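Local coordinates for DNA helicase RecQ (Deinococcus radiodurans, PDB 4Q48), which probably couples ATP hydrolysis to the unwinding of duplex DNA, translocating in the 3'-5' direction as a RecQ-family helicase, at residues A[59-64]-A[114-119]; A[414-419]-A[467-472]; A[419-424]-A[475-480]. All coordinates share one frame; numbering follows the deposited sequence.

Contact 1 belongs to the DEAD/DEAH-box helicase domain, whereas contacts 2 and 3 both lie in the RQC domain, on the opposite side of the chain's centre; the centres of contacts 1 and 2 are about 54 Å apart. Contacts 2 and 3 share Met-419, use the same two helices, 414-426 and 467-479, and have centres about 7 Å apart. Contact 1 joins a helix end to the start of a sheet strand, is partly buried and mixes methyl groups with a hydroxyl and a carboxylate. Contact 2, also partly buried, sets sulfur and a carbonyl oxygen at an indole edge. Contact 3 is buried and purely aliphatic.

Contact 1 of 3, residues A[59-64]-A[114-119]; sequences PSLLRP and DLDLLY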
loop_
_atom_site.group_PDB
_atom_site.type_symbol
_atom_site.label_atom_id
_atom_site.label_comp_id
_atom_site.label_asym_id
_atom_site.label_seq_id
_atom_site.Cartn_x
_atom_site.Cartn_y
_atom_site.Cartn_z
ATOM N N PRO A 59 14.062 4.395 18.795
ATOM C CA PRO A 59 15.460 3.967 18.692
ATOM C C PRO A 59 16.449 5.145 18.647
ATOM O O PRO A 59 17.528 5.025 19.230
ATOM C CB PRO A 59 15.488 3.183 17.376
ATOM C CG PRO A 59 14.094 2.693 17.208
ATOM C CD PRO A 59 13.226 3.776 17.745
ATOM N N SER A 60 16.112 6.248 17.982
ATOM C CA SER A 60 17.014 7.398 17.980
ATOM C C SER A 60 17.248 7.918 19.412
ATOM O O SER A 60 18.344 8.388 19.752
ATOM C CB SER A 60 16.497 8.505 17.067
ATOM O OG SER A 60 16.377 8.065 15.708
ATOM N N LEU A 61 16.250 7.789 20.271
ATOM C CA LEU A 61 16.434 8.206 21.657
ATOM C C LEU A 61 17.241 7.176 22.447
ATOM O O LEU A 61 17.924 7.506 23.425
ATOM C CB LEU A 61 15.095 8.443 22.347
ATOM C CG LEU A 61 14.289 9.630 21.829
ATOM C CD1 LEU A 61 13.064 9.846 22.711
ATOM C CD2 LEU A 61 15.138 10.896 21.692
ATOM N N LEU A 62 17.136 5.919 22.048
ATOM C CA LEU A 62 17.804 4.861 22.792
ATOM C C LEU A 62 19.300 4.774 22.484
ATOM O O LEU A 62 20.103 4.505 23.374
ATOM C CB LEU A 62 17.107 3.523 22.543
ATOM C CG LEU A 62 15.759 3.525 23.255
ATOM C CD1 LEU A 62 14.797 2.473 22.705
ATOM C CD2 LEU A 62 15.974 3.338 24.748
ATOM N N ARG A 63 19.672 4.957 21.223
ATOM C CA ARG A 63 21.077 4.909 20.844
ATOM C C ARG A 63 21.757 6.282 20.934
ATOM O O ARG A 63 21.137 7.315 20.662
ATOM C CB ARG A 63 21.207 4.312 19.446
ATOM C CG ARG A 63 20.407 3.017 19.359
ATOM C CD ARG A 63 20.668 2.210 18.109
ATOM N NE ARG A 63 22.053 1.768 18.047
ATOM C CZ ARG A 63 22.873 2.087 17.063
ATOM N NH1 ARG A 63 22.424 2.840 16.074
ATOM N NH2 ARG A 63 24.123 1.650 17.066
ATOM N N PRO A 64 23.030 6.307 21.350
ATOM C CA PRO A 64 23.709 7.598 21.462
ATOM C C PRO A 64 23.796 8.269 20.104
ATOM O O PRO A 64 24.065 7.613 19.108
ATOM C CB PRO A 64 25.110 7.229 21.973
ATOM C CG PRO A 64 25.012 5.837 22.420
ATOM C CD PRO A 64 23.954 5.193 21.600
ATOM N N ASP A 114 23.698 17.843 19.613
ATOM C CA ASP A 114 22.608 18.596 20.214
ATOM C C ASP A 114 21.211 18.170 19.737
ATOM O O ASP A 114 20.200 18.619 20.272
ATOM C CB ASP A 114 22.780 20.088 19.875
ATOM C CG ASP A 114 23.594 20.844 20.893
ATOM O OD1 ASP A 114 23.910 20.281 21.981
ATOM O OD2 ASP A 114 23.888 22.030 20.588
ATOM N N LEU A 115 21.144 17.300 18.739
ATOM C CA LEU A 115 19.846 16.886 18.200
ATOM C C LEU A 115 19.589 15.420 18.530
ATOM O O LEU A 115 20.526 14.623 18.744
ATOM C CB LEU A 115 19.788 17.099 16.689
ATOM C CG LEU A 115 20.332 18.467 16.265
ATOM C CD1 LEU A 115 20.271 18.669 14.750
ATOM C CD2 LEU A 115 19.627 19.569 16.999
ATOM N N ASP A 116 18.320 15.081 18.651
ATOM C CA ASP A 116 17.947 13.692 18.772
ATOM C C ASP A 116 17.542 13.182 17.406
ATOM O O ASP A 116 17.739 12.015 17.061
ATOM C CB ASP A 116 16.814 13.539 19.763
ATOM C CG ASP A 116 17.229 13.889 21.146
ATOM O OD1 ASP A 116 18.074 13.141 21.703
ATOM O OD2 ASP A 116 16.690 14.889 21.675
ATOM N N LEU A 117 16.945 14.081 16.639
ATOM C CA LEU A 117 16.483 13.768 15.306
ATOM C C LEU A 117 16.874 14.864 14.353
ATOM O O LEU A 117 16.847 16.043 14.700
ATOM C CB LEU A 117 14.966 13.577 15.271
ATOM C CG LEU A 117 14.459 12.421 16.107
ATOM C CD1 LEU A 117 12.983 12.584 16.323
ATOM C CD2 LEU A 117 14.795 11.116 15.431
ATOM N N LEU A 118 17.294 14.468 13.167
ATOM C CA LEU A 118 17.509 15.409 12.100
ATOM C C LEU A 118 16.708 14.981 10.878
ATOM O O LEU A 118 16.934 13.914 10.291
ATOM C CB LEU A 118 18.982 15.517 11.756
ATOM C CG LEU A 118 19.156 16.508 10.609
ATOM C CD1 LEU A 118 18.840 17.907 11.085
ATOM C CD2 LEU A 118 20.545 16.448 10.043
ATOM N N TYR A 119 15.738 15.804 10.513
ATOM C CA TYR A 119 14.960 15.571 9.306
ATOM C C TYR A 119 15.657 16.245 8.118
ATOM O O TYR A 119 15.951 17.443 8.148
ATOM C CB TYR A 119 13.523 16.079 9.511
ATOM C CG TYR A 119 12.690 15.174 10.404
ATOM C CD1 TYR A 119 12.636 15.354 11.782
ATOM C CD2 TYR A 119 11.997 14.111 9.867
ATOM C CE1 TYR A 119 11.878 14.506 12.584
ATOM C CE2 TYR A 119 11.248 13.279 10.647
ATOM C CZ TYR A 119 11.185 13.466 11.995
ATOM O OH TYR A 119 10.413 12.580 12.724
#
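Ser-60 points its CB at Leu-117, and chi1 of -60° turns OG back beside the backbone N, alongside the CD2 methyl that chi1 of -63° brings over from the leucine. The contact belongs to the RecA-like, P-loop NTPase fold of the DEAD/DEAH-box domain. Here the last turn of helix 50-62, whose early residues include the ADP-binding Gly-51, Lys-52 and Ser-53, rests against the beginning of strand 117-120 in the parallel sheet. The side chain of Leu-117 lies about 8 Å from that of Ser-53, although no nucleotide is bound here.

CD2 of Leu-117 sits against both side-chain atoms of the serine, 3.4 Å from Ser-60 OG and 3.5 Å from Ser-60 CB. The hydroxyl is not left with a methyl group alone, since it also hydrogen-bonds to the carbonyl of Tyr-56 one turn earlier in the helix. That bond ties OG back to its own helix while the leucine methyl packs on it. Ser-60 CB additionally faces the backbone of the strand's approach, at 3.7 Å from Asp-116 O.

One residue further along, Leu-61 reaches Asp-116 through a single branch, the two side chains passing at a slant. The carboxylate lies along the leucine methyl, while its OD2 forms a salt bridge with Arg-90. Backbone bonds link Asp-116 to Arg-90, just before strand 91-94, and to Gly-67 of strand 66-70. Leu-61 also packs on Leu-15 and Ile-19 of helix 10-20, so its side chain lies between that helix and the residue leading into the strand. Its CD2 methyl lies 3.7 Å from CB of Asp-116 and at the same distance from Asp-116 OD1.

Contact 2 of 3, residues A[414-419]-A[467-472]; sequences TREAQM and EKLWRS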
loop_
_atom_site.group_PDB
_atom_site.type_symbol
_atom_site.label_atom_id
_atom_site.label_comp_id
_atom_site.label_asym_id
_atom_site.label_seq_id
_atom_site.Cartn_x
_atom_site.Cartn_y
_atom_site.Cartn_z
ATOM N N THR A 414 -9.439 -25.603 -8.518
ATOM C CA THR A 414 -8.313 -26.026 -7.697
ATOM C C THR A 414 -7.460 -27.100 -8.382
ATOM O O THR A 414 -6.241 -27.043 -8.365
ATOM C CB THR A 414 -8.830 -26.550 -6.356
ATOM O OG1 THR A 414 -9.543 -25.501 -5.666
ATOM C CG2 THR A 414 -7.707 -27.107 -5.525
ATOM N N ARG A 415 -8.123 -28.076 -8.990
ATOM C CA ARG A 415 -7.483 -29.206 -9.664
ATOM C C ARG A 415 -6.658 -28.694 -10.843
ATOM O O ARG A 415 -5.535 -29.150 -11.101
ATOM C CB ARG A 415 -8.582 -30.185 -10.130
ATOM C CG ARG A 415 -8.188 -31.442 -10.895
ATOM C CD ARG A 415 -9.425 -32.354 -11.178
ATOM N NE ARG A 415 -10.495 -31.706 -11.970
ATOM C CZ ARG A 415 -11.806 -31.744 -11.671
ATOM N NH1 ARG A 415 -12.244 -32.407 -10.590
ATOM N NH2 ARG A 415 -12.691 -31.116 -12.454
ATOM N N GLU A 416 -7.220 -27.729 -11.561
ATOM C CA GLU A 416 -6.549 -27.153 -12.719
ATOM C C GLU A 416 -5.391 -26.254 -12.274
ATOM O O GLU A 416 -4.339 -26.209 -12.926
ATOM C CB GLU A 416 -7.546 -26.374 -13.592
ATOM C CG GLU A 416 -8.487 -27.240 -14.450
ATOM C CD GLU A 416 -9.658 -27.863 -13.676
ATOM O OE1 GLU A 416 -9.804 -27.647 -12.443
ATOM O OE2 GLU A 416 -10.444 -28.595 -14.315
ATOM N N ALA A 417 -5.595 -25.534 -11.175
ATOM C CA ALA A 417 -4.545 -24.696 -10.625
ATOM C C ALA A 417 -3.344 -25.556 -10.280
ATOM O O ALA A 417 -2.217 -25.184 -10.603
ATOM C CB ALA A 417 -5.021 -23.921 -9.408
ATOM N N GLN A 418 -3.584 -26.723 -9.674
ATOM C CA GLN A 418 -2.478 -27.622 -9.315
ATOM C C GLN A 418 -1.737 -28.090 -10.580
ATOM O O GLN A 418 -0.502 -27.999 -10.655
ATOM C CB GLN A 418 -2.966 -28.831 -8.532
ATOM C CG GLN A 418 -3.608 -28.569 -7.172
ATOM C CD GLN A 418 -4.263 -29.844 -6.589
ATOM O OE1 GLN A 418 -4.404 -30.870 -7.277
ATOM N NE2 GLN A 418 -4.654 -29.780 -5.333
ATOM N N MET A 419 -2.485 -28.560 -11.581
ATOM C CA MET A 419 -1.866 -28.960 -12.839
ATOM C C MET A 419 -0.992 -27.851 -13.387
ATOM O O MET A 419 0.142 -28.080 -13.815
ATOM C CB MET A 419 -2.893 -29.313 -13.870
ATOM C CG MET A 419 -3.426 -30.669 -13.768
ATOM S SD MET A 419 -4.730 -30.855 -14.998
ATOM C CE MET A 419 -5.884 -31.859 -14.043
ATOM N N GLU A 467 -7.721 -24.216 -24.927
ATOM C CA GLU A 467 -6.732 -23.167 -24.757
ATOM C C GLU A 467 -7.204 -22.001 -23.909
ATOM O O GLU A 467 -6.401 -21.369 -23.225
ATOM C CB GLU A 467 -6.302 -22.637 -26.118
ATOM C CG GLU A 467 -5.260 -21.567 -26.018
ATOM C CD GLU A 467 -4.660 -21.217 -27.350
ATOM O OE1 GLU A 467 -4.573 -22.121 -28.215
ATOM O OE2 GLU A 467 -4.232 -20.051 -27.511
ATOM N N LYS A 468 -8.503 -21.704 -23.961
ATOM C CA LYS A 468 -9.012 -20.481 -23.335
ATOM C C LYS A 468 -9.061 -20.575 -21.801
ATOM O O LYS A 468 -8.788 -19.601 -21.093
ATOM C CB LYS A 468 -10.404 -20.124 -23.906
ATOM C CG LYS A 468 -11.601 -20.906 -23.342
ATOM C CD LYS A 468 -12.938 -20.458 -23.943
ATOM C CE LYS A 468 -13.674 -19.492 -23.009
ATOM N NZ LYS A 468 -15.063 -19.124 -23.472
ATOM N N LEU A 469 -9.394 -21.751 -21.299
ATOM C CA LEU A 469 -9.514 -21.964 -19.873
ATOM C C LEU A 469 -8.160 -21.877 -19.155
ATOM O O LEU A 469 -8.051 -21.320 -18.048
ATOM C CB LEU A 469 -10.120 -23.334 -19.627
ATOM C CG LEU A 469 -10.384 -23.650 -18.175
ATOM C CD1 LEU A 469 -11.781 -24.170 -18.047
ATOM C CD2 LEU A 469 -9.369 -24.666 -17.706
ATOM N N TRP A 470 -7.135 -22.447 -19.785
ATOM C CA TRP A 470 -5.831 -22.480 -19.179
ATOM C C TRP A 470 -5.286 -21.096 -19.057
ATOM O O TRP A 470 -4.752 -20.744 -18.010
ATOM C CB TRP A 470 -4.885 -23.359 -19.979
ATOM C CG TRP A 470 -5.171 -24.784 -19.760
ATOM C CD1 TRP A 470 -5.563 -25.701 -20.695
ATOM C CD2 TRP A 470 -5.113 -25.474 -18.517
ATOM N NE1 TRP A 470 -5.761 -26.925 -20.102
ATOM C CE2 TRP A 470 -5.487 -26.811 -18.761
ATOM C CE3 TRP A 470 -4.782 -25.097 -17.215
ATOM C CZ2 TRP A 470 -5.535 -27.776 -17.742
ATOM C CZ3 TRP A 470 -4.838 -26.057 -16.198
ATOM C CH2 TRP A 470 -5.209 -27.376 -16.468
ATOM N N ARG A 471 -5.450 -20.301 -20.108
ATOM C CA ARG A 471 -4.910 -18.949 -20.118
ATOM C C ARG A 471 -5.582 -18.180 -19.004
ATOM O O ARG A 471 -4.954 -17.343 -18.324
ATOM C CB ARG A 471 -5.135 -18.262 -21.463
ATOM C CG ARG A 471 -4.258 -18.773 -22.595
ATOM C CD ARG A 471 -2.766 -18.739 -22.259
ATOM N NE ARG A 471 -2.179 -17.412 -22.396
ATOM C CZ ARG A 471 -1.685 -16.936 -23.537
ATOM N NH1 ARG A 471 -1.728 -17.688 -24.638
ATOM N NH2 ARG A 471 -1.156 -15.709 -23.578
ATOM N N SER A 472 -6.866 -18.486 -18.826
ATOM C CA SER A 472 -7.683 -17.920 -17.763
ATOM C C SER A 472 -7.189 -18.351 -16.371
ATOM O O SER A 472 -6.922 -17.497 -15.506
ATOM C CB SER A 472 -9.142 -18.327 -17.963
ATOM O OG SER A 472 -9.870 -18.169 -16.757
#
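In the RQC domain, the indole of Trp-470 from helix 467-479 meets Glu-416 and Met-419, residues one turn apart on helix 414-426. The outer corner of the six-membered ring does the touching. Its CZ3 lies 3.3 Å from the backbone O of Glu-416, which approaches in the plane of the ring at its edge, while CH2 is 3.8 Å from SD of Met-419. The sulfur is 5.1 Å from the centroid of the six-membered ring and 78° off its normal, an edge-on Met-aromatic contact.

The two helices belong to the winged-helix fold characteristic of RQC domains, and their segments here run nearly perpendicular, at 80°, with axes 10.8 Å apart. This separation is spanned by the indole. Glu-416 crosses it at about a right angle, its CB 3.8 Å from Trp-470 CZ3. A bend at chi2 (78°) then folds the glutamate chain, and its OE2 hydrogen-bonds to His-465, just ahead of the second helix. At the other end of the indole, NE1 donates to the carbonyl of Gly-462. Leu-469 adds a looser apolar touch, its CD2 4.2 Å from CG of Glu-416.

Contact 3 of 3, residues A[419-424]-A[475-480]; sequences MALSAT and RQLVSL
Apolar contact between aliphatic side chains joins Leu-477 to Ala-420 and Leu-421, all three buried. A single methyl does the work: CD1 of Leu-477 stands 3.9 Å from CB of Ala-420 and 4.0 Å from CD2 of Leu-421, so it is set between two successive residues of helix 414-426. The bond from the backbone of Leu-477 to its CB already points at that helix, as does the corresponding bond of Ala-420 toward its partner. Leu-421 instead starts off to one side and comes nearer through its branched end; with chi1 at -66° its CG lies beside the backbone N, and CD2 extends to the other leucine. The two leucine side chains pass each other at an angle.

The same apolar cluster continues beyond the two helices. Leu-483, on strand 483-484, and Ile-500, on helix 498-501, each touch both Leu-421 and Leu-477, which places the pair in the core of the winged-helix fold expected of an RQC domain.

The polar bonds nearby are those of the backbone and those made to residues outside the contact. Within helix 414-426, Thr-424 N bonds to Ala-420 O at 3.1 Å, the regular helical pairing. A backbone hydrogen bond also links Leu-477 with Leu-483, and Ser-479 OG bonds to Asp-370 OD2, connecting the end of helix 467-479 with helix 359-376.

With only aliphatic carbons meeting across the two segments, the association probably rests on dispersion and exclusion of water, with no directional bond between the side chains to fix their rotation.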
loop_
_atom_site.group_PDB
_atom_site.type_symbol
_atom_site.label_atom_id
_atom_site.label_comp_id
_atom_site.label_asym_id
_atom_site.label_seq_id
_atom_site.Cartn_x
_atom_site.Cartn_y
_atom_site.Cartn_z
ATOM N N MET A 419 -2.485 -28.560 -11.581
ATOM C CA MET A 419 -1.866 -28.960 -12.839
ATOM C C MET A 419 -0.992 -27.851 -13.387
ATOM O O MET A 419 0.142 -28.080 -13.815
ATOM C CB MET A 419 -2.893 -29.313 -13.870
ATOM C CG MET A 419 -3.426 -30.669 -13.768
ATOM S SD MET A 419 -4.730 -30.855 -14.998
ATOM C CE MET A 419 -5.884 -31.859 -14.043
ATOM N N ALA A 420 -1.508 -26.635 -13.330
ATOM C CA ALA A 420 -0.796 -25.522 -13.915
ATOM C C ALA A 420 0.458 -25.231 -13.116
ATOM O O ALA A 420 1.530 -25.096 -13.696
ATOM C CB ALA A 420 -1.695 -24.290 -14.006
ATOM N N LEU A 421 0.336 -25.186 -11.793
ATOM C CA LEU A 421 1.495 -24.912 -10.945
ATOM C C LEU A 421 2.587 -25.998 -11.118
ATOM O O LEU A 421 3.783 -25.687 -11.132
ATOM C CB LEU A 421 1.078 -24.787 -9.477
ATOM C CG LEU A 421 0.176 -23.598 -9.092
ATOM C CD1 LEU A 421 -0.317 -23.755 -7.678
ATOM C CD2 LEU A 421 0.783 -22.200 -9.268
ATOM N N SER A 422 2.202 -27.263 -11.266
ATOM C CA SER A 422 3.245 -28.264 -11.425
ATOM C C SER A 422 3.917 -28.075 -12.771
ATOM O O SER A 422 5.153 -28.145 -12.876
ATOM C CB SER A 422 2.705 -29.671 -11.275
ATOM O OG SER A 422 2.197 -29.819 -9.963
ATOM N N ALA A 423 3.102 -27.763 -13.775
ATOM C CA ALA A 423 3.569 -27.654 -15.141
ATOM C C ALA A 423 4.692 -26.631 -15.221
ATOM O O ALA A 423 5.747 -26.869 -15.822
ATOM C CB ALA A 423 2.423 -27.254 -16.045
ATOM N N THR A 424 4.483 -25.503 -14.566
ATOM C CA THR A 424 5.461 -24.456 -14.635
ATOM C C THR A 424 6.684 -24.868 -13.822
ATOM O O THR A 424 7.814 -24.487 -14.163
ATOM C CB THR A 424 4.863 -23.105 -14.163
ATOM O OG1 THR A 424 5.901 -22.172 -13.894
ATOM C CG2 THR A 424 4.108 -23.262 -12.917
ATOM N N ARG A 475 -3.999 -16.562 -15.651
ATOM C CA ARG A 475 -4.091 -15.161 -15.266
ATOM C C ARG A 475 -4.489 -15.088 -13.831
ATOM O O ARG A 475 -3.994 -14.267 -13.054
ATOM C CB ARG A 475 -5.078 -14.401 -16.145
ATOM C CG ARG A 475 -4.497 -14.034 -17.507
ATOM C CD ARG A 475 -5.387 -13.080 -18.290
ATOM N NE ARG A 475 -6.718 -13.643 -18.488
ATOM C CZ ARG A 475 -7.042 -14.422 -19.521
ATOM N NH1 ARG A 475 -6.123 -14.692 -20.443
ATOM N NH2 ARG A 475 -8.281 -14.905 -19.643
ATOM N N GLN A 476 -5.373 -15.994 -13.473
ATOM C CA GLN A 476 -5.937 -15.993 -12.152
ATOM C C GLN A 476 -4.843 -16.310 -11.146
ATOM O O GLN A 476 -4.738 -15.644 -10.106
ATOM C CB GLN A 476 -7.090 -16.996 -12.072
ATOM C CG GLN A 476 -8.005 -16.689 -10.930
ATOM C CD GLN A 476 -8.839 -15.438 -11.184
ATOM O OE1 GLN A 476 -9.401 -15.247 -12.275
ATOM N NE2 GLN A 476 -8.838 -14.530 -10.201
ATOM N N LEU A 477 -3.998 -17.290 -11.485
ATOM C CA LEU A 477 -2.902 -17.669 -10.598
ATOM C C LEU A 477 -1.884 -16.548 -10.550
ATOM O O LEU A 477 -1.271 -16.294 -9.508
ATOM C CB LEU A 477 -2.244 -18.973 -11.044
ATOM C CG LEU A 477 -3.059 -20.227 -10.728
ATOM C CD1 LEU A 477 -2.519 -21.442 -11.479
ATOM C CD2 LEU A 477 -3.090 -20.459 -9.249
ATOM N N VAL A 478 -1.724 -15.853 -11.669
ATOM C CA VAL A 478 -0.793 -14.734 -11.701
ATOM C C VAL A 478 -1.349 -13.627 -10.828
ATOM O O VAL A 478 -0.638 -13.120 -9.949
ATOM C CB VAL A 478 -0.522 -14.204 -13.131
ATOM C CG1 VAL A 478 0.307 -12.931 -13.065
ATOM C CG2 VAL A 478 0.215 -15.249 -13.941
ATOM N N SER A 479 -2.609 -13.254 -11.063
ATOM C CA SER A 479 -3.200 -12.130 -10.326
ATOM C C SER A 479 -3.202 -12.312 -8.837
ATOM O O SER A 479 -3.030 -11.342 -8.115
ATOM C CB SER A 479 -4.620 -11.854 -10.778
ATOM O OG SER A 479 -4.583 -11.268 -12.055
ATOM N N LEU A 480 -3.358 -13.550 -8.376
ATOM C CA LEU A 480 -3.456 -13.801 -6.949
ATOM C C LEU A 480 -2.070 -14.070 -6.324
ATOM O O LEU A 480 -1.937 -14.271 -5.103
ATOM C CB LEU A 480 -4.434 -14.950 -6.703
ATOM C CG LEU A 480 -5.893 -14.560 -7.060
ATOM C CD1 LEU A 480 -6.850 -15.744 -7.240
ATOM C CD2 LEU A 480 -6.495 -13.575 -6.047
#